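Local coordinates for protein enterotoxin type A (Staphylococcus aureus, PDB 1DYQ) that acts as a superantigen, binding MHC class II and T-cell receptor molecules to activate T cells, and causes staphylococcal food poisoning, at residues A[65-70]-A[103-108]; A[69-74]-A[213-218]. The protein carries 3 engineered substitutions. All blocks are in the same frame, centred on the assembly; numbering follows the deposited sequence.

Contact 1. Residues A[65-70]-A[103-108]; sequences YNDLLV and NKTACM. With SO4 (sulfate ion), chain C.
Ala106 CB sits over the centre of the Tyr65 ring, 3.4 Å from its centroid and 11° off the ring normal, a CH-pi contact. Tyr65 OH donates to O2 of a sulfate ion (2.6 Å), probably from the crystallisation liquor, and is also hydrogen-bonded to Gly94 N. Residues 67-70 and 105-108 pair as parallel strands of the OB-fold domain: Asp67 O accepts from Ala106 N, Ala106 O from Leu69 N (2.8 Å), and Leu69 O from Met108 N. At the N-terminal end of the pairing, Lys104 O accepts from Asn66 N at 2.9 Å and weakly from Asp67 N. Leu69 shares a face with Thr105 and Cys107. Thr105 CG2, anti to its backbone N, meets Leu69 CB at 3.7 Å, and Leu69 CD2 touches Cys107 SG, which is disulfide-bonded to Cys97. One water joins Asp67 OD2 (2.7 Å) to Thr105 OG1, while Asp67 OD1 accepts from Gly57 N. On the other face Val70 CG2 meets Met108 CE at 3.9 Å, the side chains pointing the same way. Strand 67-71 lies between strands 105-114 and 52-55 in a five-stranded mixed sheet, with Leu68 and Met108 on Leu88 of strand 86-91 and Ala37 of strand 36-39.

Contact 2. Residues A[69-74]-A[213-218]; sequences LVRFDS and IYRDNK. Engineered in segment 69-74: Arg71 (natural residue Asp).
Asp73 and Arg215 form a salt bridge between the OB-fold domain, where segment 69-74 runs from strand 67-71 toward helix 75-81, and the beta-grasp domain, whose loop 213-218 holds a type I beta turn from Tyr214 to Asn217. Arg215 NE donates to Asp73 OD1 at 2.8 Å, with the N-H pointing straight at the oxygen (178°). The acceptor lies in the guanidinium plane and is met nearly along its C-O axis, yet the carboxylate and guanidinium planes stand 83° apart. Arg215 CG is anti to the backbone N (chi1 -161°), which lays the start of the chain beside Arg71 O, 3.5 Å from CG.

Backbone bonding across the contact is slight: Asp73 N gives Arg215 O a weak, bent bond. Like charges also meet. NH2 of the engineered Arg71 comes within 3.6 Å of Arg215 NH1, with the guanidinium planes well inclined to each other, while Arg71 NH1 donates to Gln96 O. Their mutual repulsion is probably eased by Asp73 on the Arg215 side.

The edge of the Phe72 ring meets the carbonyl oxygen of the Asn217 amide: CE1 lies 3.4 Å from Asn217 OD1, which is close to the ring plane. Asn217 ND2 is held by Val112 O. Apolar packing comes from Phe72 on Ile77 and Val78 of helix 75-81, whose N-cap Ser74 accepts from Ile77 N through OG. Asp73 OD2, the other branch of the carboxylate, packs against Asp216 CB at 3.3 Å. Asp216 closes an Asx turn within its own loop: OD1 accepts from Lys218 N, which lies above the carboxylate plane, at 3.1 Å.

Both contacts start from strand 67-71 and share Leu69 and Val70, but they differ in setting. Contact 1 is largely buried within the OB-fold sheet, and contact 2 is partly buried where that domain meets the beta-grasp domain. The former runs on regular backbone pairing and mostly apolar side chains, with a water-bridged Asp67-Thr105 pair at one end; the latter has little backbone bonding and relies on a salt bridge, with two arginines crowded together, one of them the engineered Arg71. The two meet where Met108 O lies 2.9 Å from Arg71 N, a probable hydrogen bond that carries the pairing of contact 1 into contact 2. Neither contact holds the zinc ligands His188, His226 and Asp228.

Contact 1. Residues A[65-70]-A[103-108]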
ATOM      1  N   TYR A  65      11.232 -12.905  11.947  1.00 13.20           N
ATOM      2  CA  TYR A  65       9.884 -13.389  11.972  1.00 13.26           C
ATOM      3  C   TYR A  65       9.759 -14.867  11.567  1.00 12.12           C
ATOM      4  O   TYR A  65      10.400 -15.334  10.659  1.00 15.12           O
ATOM      5  CB  TYR A  65       8.965 -12.571  11.036  1.00 12.56           C
ATOM      6  CG  TYR A  65       9.171 -11.072  11.211  1.00 11.45           C
ATOM      7  CD1 TYR A  65       9.036 -10.472  12.447  1.00 12.86           C
ATOM      8  CD2 TYR A  65       9.422 -10.275  10.106  1.00 11.66           C
ATOM      9  CE1 TYR A  65       9.223  -9.102  12.610  1.00 14.38           C
ATOM     10  CE2 TYR A  65       9.625  -8.915  10.258  1.00 12.82           C
ATOM     11  CZ  TYR A  65       9.521  -8.342  11.508  1.00 12.44           C
ATOM     12  OH  TYR A  65       9.733  -6.978  11.660  1.00 13.34           O
ATOM     13  N   ASN A  66       8.745 -15.493  12.170  1.00 13.71           N
ATOM     14  CA  ASN A  66       8.319 -16.816  11.766  1.00 16.30           C
ATOM     15  C   ASN A  66       6.896 -16.777  11.212  1.00 15.97           C
ATOM     16  O   ASN A  66       6.611 -17.482  10.256  1.00 16.05           O
ATOM     17  CB  ASN A  66       8.352 -17.770  12.990  1.00 16.74           C
ATOM     18  CG  ASN A  66       9.773 -18.083  13.400  1.00 20.31           C
ATOM     19  OD1 ASN A  66      10.648 -18.299  12.575  1.00 24.67           O
ATOM     20  ND2 ASN A  66      10.013 -18.066  14.715  1.00 23.91           N
ATOM     21  N   ASP A  67       6.036 -15.968  11.805  1.00 14.39           N
ATOM     22  CA  ASP A  67       4.627 -15.915  11.453  1.00 13.79           C
ATOM     23  C   ASP A  67       4.241 -14.542  10.860  1.00 13.57           C
ATOM     24  O   ASP A  67       4.858 -13.546  11.196  1.00 12.76           O
ATOM     25  CB  ASP A  67       3.773 -16.117  12.716  1.00 14.65           C
ATOM     26  CG  ASP A  67       3.984 -17.460  13.387  1.00 20.29           C
ATOM     27  OD1 ASP A  67       4.561 -18.380  12.787  1.00 19.34           O
ATOM     28  OD2 ASP A  67       3.545 -17.593  14.560  1.00 23.03           O
ATOM     29  N   LEU A  68       3.208 -14.579  10.030  1.00 11.86           N
ATOM     30  CA  LEU A  68       2.635 -13.337   9.483  1.00 13.37           C
ATOM     31  C   LEU A  68       1.188 -13.185   9.922  1.00 11.31           C
ATOM     32  O   LEU A  68       0.352 -14.091   9.690  1.00 13.13           O
ATOM     33  CB  LEU A  68       2.690 -13.393   7.937  1.00 12.18           C
ATOM     34  CG  LEU A  68       1.980 -12.209   7.229  1.00 12.20           C
ATOM     35  CD1 LEU A  68       2.762 -10.921   7.470  1.00 13.48           C
ATOM     36  CD2 LEU A  68       1.913 -12.488   5.714  1.00 13.83           C
ATOM     37  N   LEU A  69       0.854 -12.101  10.580  1.00  9.85           N
ATOM     38  CA  LEU A  69      -0.463 -11.785  11.021  1.00 11.28           C
ATOM     39  C   LEU A  69      -1.109 -10.716  10.127  1.00 11.43           C
ATOM     40  O   LEU A  69      -0.517  -9.622  10.075  1.00 12.83           O
ATOM     41  CB  LEU A  69      -0.462 -11.299  12.480  1.00 12.94           C
ATOM     42  CG  LEU A  69      -1.823 -11.009  13.066  1.00 12.67           C
ATOM     43  CD1 LEU A  69      -2.672 -12.280  13.179  1.00 15.62           C
ATOM     44  CD2 LEU A  69      -1.744 -10.307  14.413  1.00 16.33           C
ATOM     45  N   VAL A  70      -2.187 -11.026   9.479  1.00 10.22           N
ATOM     46  CA  VAL A  70      -2.882 -10.029   8.630  1.00 10.21           C
ATOM     47  C   VAL A  70      -3.993  -9.422   9.424  1.00  9.92           C
ATOM     48  O   VAL A  70      -4.838 -10.144  10.022  1.00 11.09           O
ATOM     49  CB  VAL A  70      -3.400 -10.650   7.333  1.00 10.60           C
ATOM     50  CG1 VAL A  70      -4.064  -9.562   6.470  1.00 12.82           C
ATOM     51  CG2 VAL A  70      -2.282 -11.327   6.566  1.00 13.42           C
ATOM     52  N   ASN A 103       5.867 -12.682  20.020  1.00 24.80           N
ATOM     53  CA  ASN A 103       7.252 -12.463  19.616  1.00 26.52           C
ATOM     54  C   ASN A 103       7.427 -13.127  18.212  1.00 25.00           C
ATOM     55  O   ASN A 103       6.939 -14.264  18.070  1.00 27.15           O
ATOM     56  CB  ASN A 103       8.127 -13.412  20.521  1.00 34.21           C
ATOM     57  CG  ASN A 103       8.620 -12.772  21.772  1.00 40.35           C
ATOM     58  OD1 ASN A 103       9.503 -11.899  21.743  1.00 44.97           O
ATOM     59  ND2 ASN A 103       8.108 -13.195  22.923  1.00 42.86           N
ATOM     60  N   LYS A 104       8.197 -12.605  17.350  1.00 21.04           N
ATOM     61  CA  LYS A 104       8.586 -13.108  16.050  1.00 17.53           C
ATOM     62  C   LYS A 104       7.386 -13.214  15.122  1.00 15.29           C
ATOM     63  O   LYS A 104       7.354 -13.958  14.133  1.00 16.59           O
ATOM     64  CB  LYS A 104       9.353 -14.420  16.170  1.00 21.03           C
ATOM     65  CG  LYS A 104      10.611 -14.381  17.061  1.00 23.24           C
ATOM     66  CD  LYS A 104      11.260 -15.793  17.042  1.00 24.43           C
ATOM     67  CE  LYS A 104      12.411 -15.808  16.020  1.00 25.30           C
ATOM     68  NZ  LYS A 104      13.364 -14.681  16.354  1.00 28.51           N
ATOM     69  N   THR A 105       6.344 -12.441  15.399  1.00 15.77           N
ATOM     70  CA  THR A 105       5.202 -12.373  14.453  1.00 16.92           C
ATOM     71  C   THR A 105       5.341 -11.016  13.755  1.00 17.00           C
ATOM     72  O   THR A 105       5.628  -9.995  14.406  1.00 18.97           O
ATOM     73  CB  THR A 105       3.862 -12.468  15.167  1.00 15.33           C
ATOM     74  OG1 THR A 105       3.787 -13.790  15.755  1.00 19.68           O
ATOM     75  CG2 THR A 105       2.672 -12.314  14.216  1.00 15.39           C
ATOM     76  N   ALA A 106       5.118 -10.966  12.456  1.00 15.68           N
ATOM     77  CA  ALA A 106       5.122  -9.659  11.751  1.00 13.50           C
ATOM     78  C   ALA A 106       3.722  -9.318  11.306  1.00 11.92           C
ATOM     79  O   ALA A 106       2.945 -10.260  11.047  1.00 12.32           O
ATOM     80  CB  ALA A 106       6.006  -9.733  10.501  1.00 14.04           C
ATOM     81  N   CYS A 107       3.292  -8.064  11.229  1.00 10.62           N
ATOM     82  CA  CYS A 107       1.931  -7.746  10.878  1.00 10.86           C
ATOM     83  C   CYS A 107       1.841  -6.957   9.560  1.00 10.85           C
ATOM     84  O   CYS A 107       2.721  -6.175   9.217  1.00 10.20           O
ATOM     85  CB  CYS A 107       1.256  -6.919  11.993  1.00 11.92           C
ATOM     86  SG  CYS A 107       1.069  -7.924  13.533  1.00 17.09           S
ATOM     87  N   MET A 108       0.787  -7.249   8.834  1.00 12.54           N
ATOM     88  CA  MET A 108       0.459  -6.500   7.593  1.00 13.80           C
ATOM     89  C   MET A 108      -0.976  -6.051   7.696  1.00 12.25           C
ATOM     90  O   MET A 108      -1.823  -6.765   8.304  1.00 11.33           O
ATOM     91  CB  MET A 108       0.666  -7.447   6.436  1.00 16.28           C
ATOM     92  CG  MET A 108      -0.024  -7.226   5.140  1.00 21.42           C
ATOM     93  SD  MET A 108       0.755  -8.315   3.890  1.00 17.73           S
ATOM     94  CE  MET A 108      -0.548  -9.479   3.631  1.00 15.24           C
TER
HETATM   95  S   SO4 C 235      10.336  -4.672  14.221  1.00 12.53           S
HETATM   96  O1  SO4 C 235      11.629  -4.005  14.107  1.00 12.52           O
HETATM   97  O2  SO4 C 235      10.368  -6.147  13.988  1.00 14.55           O
HETATM   98  O3  SO4 C 235       9.379  -4.103  13.128  1.00 12.21           O
HETATM   99  O4  SO4 C 235       9.649  -4.328  15.520  1.00 14.91           O
HETATM  100  O   HOH W   1       2.133 -15.802  15.993  1.00 21.65           O

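Contact 2. Residues A[69-74]-A[213-218]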
ATOM      1  N   LEU A  69       0.854 -12.101  10.580  1.00  9.85           N
ATOM      2  CA  LEU A  69      -0.463 -11.785  11.021  1.00 11.28           C
ATOM      3  C   LEU A  69      -1.109 -10.716  10.127  1.00 11.43           C
ATOM      4  O   LEU A  69      -0.517  -9.622  10.075  1.00 12.83           O
ATOM      5  CB  LEU A  69      -0.462 -11.299  12.480  1.00 12.94           C
ATOM      6  CG  LEU A  69      -1.823 -11.009  13.066  1.00 12.67           C
ATOM      7  CD1 LEU A  69      -2.672 -12.280  13.179  1.00 15.62           C
ATOM      8  CD2 LEU A  69      -1.744 -10.307  14.413  1.00 16.33           C
ATOM      9  N   VAL A  70      -2.187 -11.026   9.479  1.00 10.22           N
ATOM     10  CA  VAL A  70      -2.882 -10.029   8.630  1.00 10.21           C
ATOM     11  C   VAL A  70      -3.993  -9.422   9.424  1.00  9.92           C
ATOM     12  O   VAL A  70      -4.838 -10.144  10.022  1.00 11.09           O
ATOM     13  CB  VAL A  70      -3.400 -10.650   7.333  1.00 10.60           C
ATOM     14  CG1 VAL A  70      -4.064  -9.562   6.470  1.00 12.82           C
ATOM     15  CG2 VAL A  70      -2.282 -11.327   6.566  1.00 13.42           C
ATOM     16  N   ARG A  71      -4.087  -8.104   9.502  1.00  8.73           N
ATOM     17  CA  ARG A  71      -5.038  -7.371  10.280  1.00  9.50           C
ATOM     18  C   ARG A  71      -6.096  -6.670   9.397  1.00 10.56           C
ATOM     19  O   ARG A  71      -5.678  -6.128   8.353  1.00 12.47           O
ATOM     20  CB  ARG A  71      -4.357  -6.286  11.141  1.00 11.55           C
ATOM     21  CG  ARG A  71      -3.255  -6.817  12.044  1.00 11.60           C
ATOM     22  CD  ARG A  71      -2.599  -5.696  12.892  1.00 11.78           C
ATOM     23  NE  ARG A  71      -3.583  -5.058  13.737  1.00 13.48           N
ATOM     24  CZ  ARG A  71      -3.435  -3.945  14.437  1.00 15.19           C
ATOM     25  NH1 ARG A  71      -2.299  -3.283  14.438  1.00 13.51           N
ATOM     26  NH2 ARG A  71      -4.484  -3.476  15.141  1.00 14.90           N
ATOM     27  N   PHE A  72      -7.329  -6.823   9.736  1.00 10.40           N
ATOM     28  CA  PHE A  72      -8.431  -6.208   8.968  1.00 10.20           C
ATOM     29  C   PHE A  72      -9.268  -5.310   9.871  1.00 13.14           C
ATOM     30  O   PHE A  72      -9.321  -5.443  11.088  1.00 14.41           O
ATOM     31  CB  PHE A  72      -9.308  -7.323   8.385  1.00 10.30           C
ATOM     32  CG  PHE A  72      -8.618  -8.304   7.522  1.00 11.30           C
ATOM     33  CD1 PHE A  72      -8.367  -8.054   6.164  1.00 13.22           C
ATOM     34  CD2 PHE A  72      -8.134  -9.504   8.033  1.00 13.15           C
ATOM     35  CE1 PHE A  72      -7.732  -8.982   5.373  1.00 13.25           C
ATOM     36  CE2 PHE A  72      -7.495 -10.433   7.248  1.00 17.03           C
ATOM     37  CZ  PHE A  72      -7.310 -10.191   5.896  1.00 16.63           C
ATOM     38  N   ASP A  73     -10.093  -4.462   9.228  1.00 12.98           N
ATOM     39  CA  ASP A  73     -10.930  -3.532   9.939  1.00 13.79           C
ATOM     40  C   ASP A  73     -12.120  -4.191  10.633  1.00 14.94           C
ATOM     41  O   ASP A  73     -12.602  -3.594  11.619  1.00 18.53           O
ATOM     42  CB  ASP A  73     -11.540  -2.493   8.963  1.00 15.80           C
ATOM     43  CG  ASP A  73     -10.719  -1.295   8.699  1.00 17.12           C
ATOM     44  OD1 ASP A  73      -9.658  -1.051   9.285  1.00 17.41           O
ATOM     45  OD2 ASP A  73     -11.143  -0.505   7.761  1.00 18.77           O
ATOM     46  N   SER A  74     -12.679  -5.233  10.079  1.00 14.13           N
ATOM     47  CA  SER A  74     -13.951  -5.763  10.536  1.00 13.33           C
ATOM     48  C   SER A  74     -14.129  -7.236  10.275  1.00 13.68           C
ATOM     49  O   SER A  74     -13.402  -7.885   9.546  1.00 14.11           O
ATOM     50  CB  SER A  74     -15.077  -4.995   9.752  1.00 17.11           C
ATOM     51  OG  SER A  74     -15.073  -5.474   8.401  1.00 19.22           O
ATOM     52  N   ILE A 213      -4.238   2.832   6.724  1.00 13.06           N
ATOM     53  CA  ILE A 213      -5.146   3.139   5.632  1.00 12.81           C
ATOM     54  C   ILE A 213      -5.449   1.894   4.796  1.00 13.00           C
ATOM     55  O   ILE A 213      -6.494   1.860   4.133  1.00 15.54           O
ATOM     56  CB  ILE A 213      -4.600   4.225   4.679  1.00 15.54           C
ATOM     57  CG1 ILE A 213      -3.178   3.942   4.238  1.00 15.87           C
ATOM     58  CG2 ILE A 213      -4.738   5.597   5.335  1.00 18.91           C
ATOM     59  CD1 ILE A 213      -2.708   4.842   3.090  1.00 17.07           C
ATOM     60  N   TYR A 214      -4.591   0.876   4.808  1.00 12.24           N
ATOM     61  CA  TYR A 214      -4.795  -0.319   4.021  1.00 11.52           C
ATOM     62  C   TYR A 214      -5.549  -1.414   4.790  1.00 12.35           C
ATOM     63  O   TYR A 214      -5.884  -2.445   4.209  1.00 11.71           O
ATOM     64  CB  TYR A 214      -3.491  -0.884   3.522  1.00 11.38           C
ATOM     65  CG  TYR A 214      -2.610   0.032   2.686  1.00 10.82           C
ATOM     66  CD1 TYR A 214      -3.210   0.978   1.848  1.00 12.62           C
ATOM     67  CD2 TYR A 214      -1.254  -0.011   2.785  1.00 12.01           C
ATOM     68  CE1 TYR A 214      -2.376   1.808   1.078  1.00 10.87           C
ATOM     69  CE2 TYR A 214      -0.417   0.800   2.018  1.00 12.30           C
ATOM     70  CZ  TYR A 214      -1.048   1.722   1.162  1.00 12.31           C
ATOM     71  OH  TYR A 214      -0.196   2.582   0.489  1.00 11.52           O
ATOM     72  N   ARG A 215      -5.889  -1.148   6.038  1.00 12.35           N
ATOM     73  CA  ARG A 215      -6.565  -2.159   6.871  1.00 11.89           C
ATOM     74  C   ARG A 215      -7.956  -2.446   6.441  1.00 12.97           C
ATOM     75  O   ARG A 215      -8.558  -3.478   6.839  1.00 12.86           O
ATOM     76  CB  ARG A 215      -6.481  -1.721   8.346  1.00 12.13           C
ATOM     77  CG  ARG A 215      -6.725  -2.919   9.313  1.00 13.53           C
ATOM     78  CD  ARG A 215      -6.552  -2.431  10.756  1.00 12.67           C
ATOM     79  NE  ARG A 215      -7.711  -1.726  11.233  1.00 13.87           N
ATOM     80  CZ  ARG A 215      -7.962  -1.384  12.510  1.00 14.35           C
ATOM     81  NH1 ARG A 215      -7.044  -1.656  13.430  1.00 14.27           N
ATOM     82  NH2 ARG A 215      -9.065  -0.756  12.806  1.00 15.68           N
ATOM     83  N   ASP A 216      -8.596  -1.590   5.633  1.00 10.82           N
ATOM     84  CA  ASP A 216      -9.876  -1.922   5.037  1.00 13.43           C
ATOM     85  C   ASP A 216      -9.790  -2.976   3.937  1.00 12.79           C
ATOM     86  O   ASP A 216     -10.829  -3.432   3.436  1.00 14.69           O
ATOM     87  CB  ASP A 216     -10.529  -0.646   4.499  1.00 14.21           C
ATOM     88  CG  ASP A 216      -9.783   0.051   3.395  1.00 19.41           C
ATOM     89  OD1 ASP A 216      -8.676  -0.268   2.958  1.00 15.13           O
ATOM     90  OD2 ASP A 216     -10.384   1.086   2.900  1.00 23.24           O
ATOM     91  N   ASN A 217      -8.580  -3.344   3.510  1.00 12.02           N
ATOM     92  CA  ASN A 217      -8.385  -4.278   2.418  1.00 12.01           C
ATOM     93  C   ASN A 217      -9.244  -3.907   1.209  1.00 13.09           C
ATOM     94  O   ASN A 217      -9.817  -4.729   0.529  1.00 13.55           O
ATOM     95  CB  ASN A 217      -8.698  -5.732   2.862  1.00 10.61           C
ATOM     96  CG  ASN A 217      -7.925  -6.752   2.087  1.00 13.95           C
ATOM     97  OD1 ASN A 217      -6.914  -7.299   2.543  1.00 16.22           O
ATOM     98  ND2 ASN A 217      -8.312  -7.065   0.847  1.00 16.51           N
ATOM     99  N   LYS A 218      -9.221  -2.573   0.909  1.00 11.57           N
ATOM    100  CA  LYS A 218      -9.979  -2.125  -0.272  1.00 13.53           C
ATOM    101  C   LYS A 218      -9.416  -2.775  -1.531  1.00 12.21           C
ATOM    102  O   LYS A 218      -8.203  -2.726  -1.784  1.00 13.11           O
ATOM    103  CB  LYS A 218      -9.886  -0.596  -0.374  1.00 15.59           C
ATOM    104  CG  LYS A 218     -10.597  -0.026  -1.580  1.00 19.31           C
ATOM    105  CD  LYS A 218     -12.097  -0.070  -1.458  1.00 23.87           C
ATOM    106  CE  LYS A 218     -12.708   0.860  -2.546  1.00 27.26           C
ATOM    107  NZ  LYS A 218     -14.184   0.680  -2.579  1.00 31.51           N
TER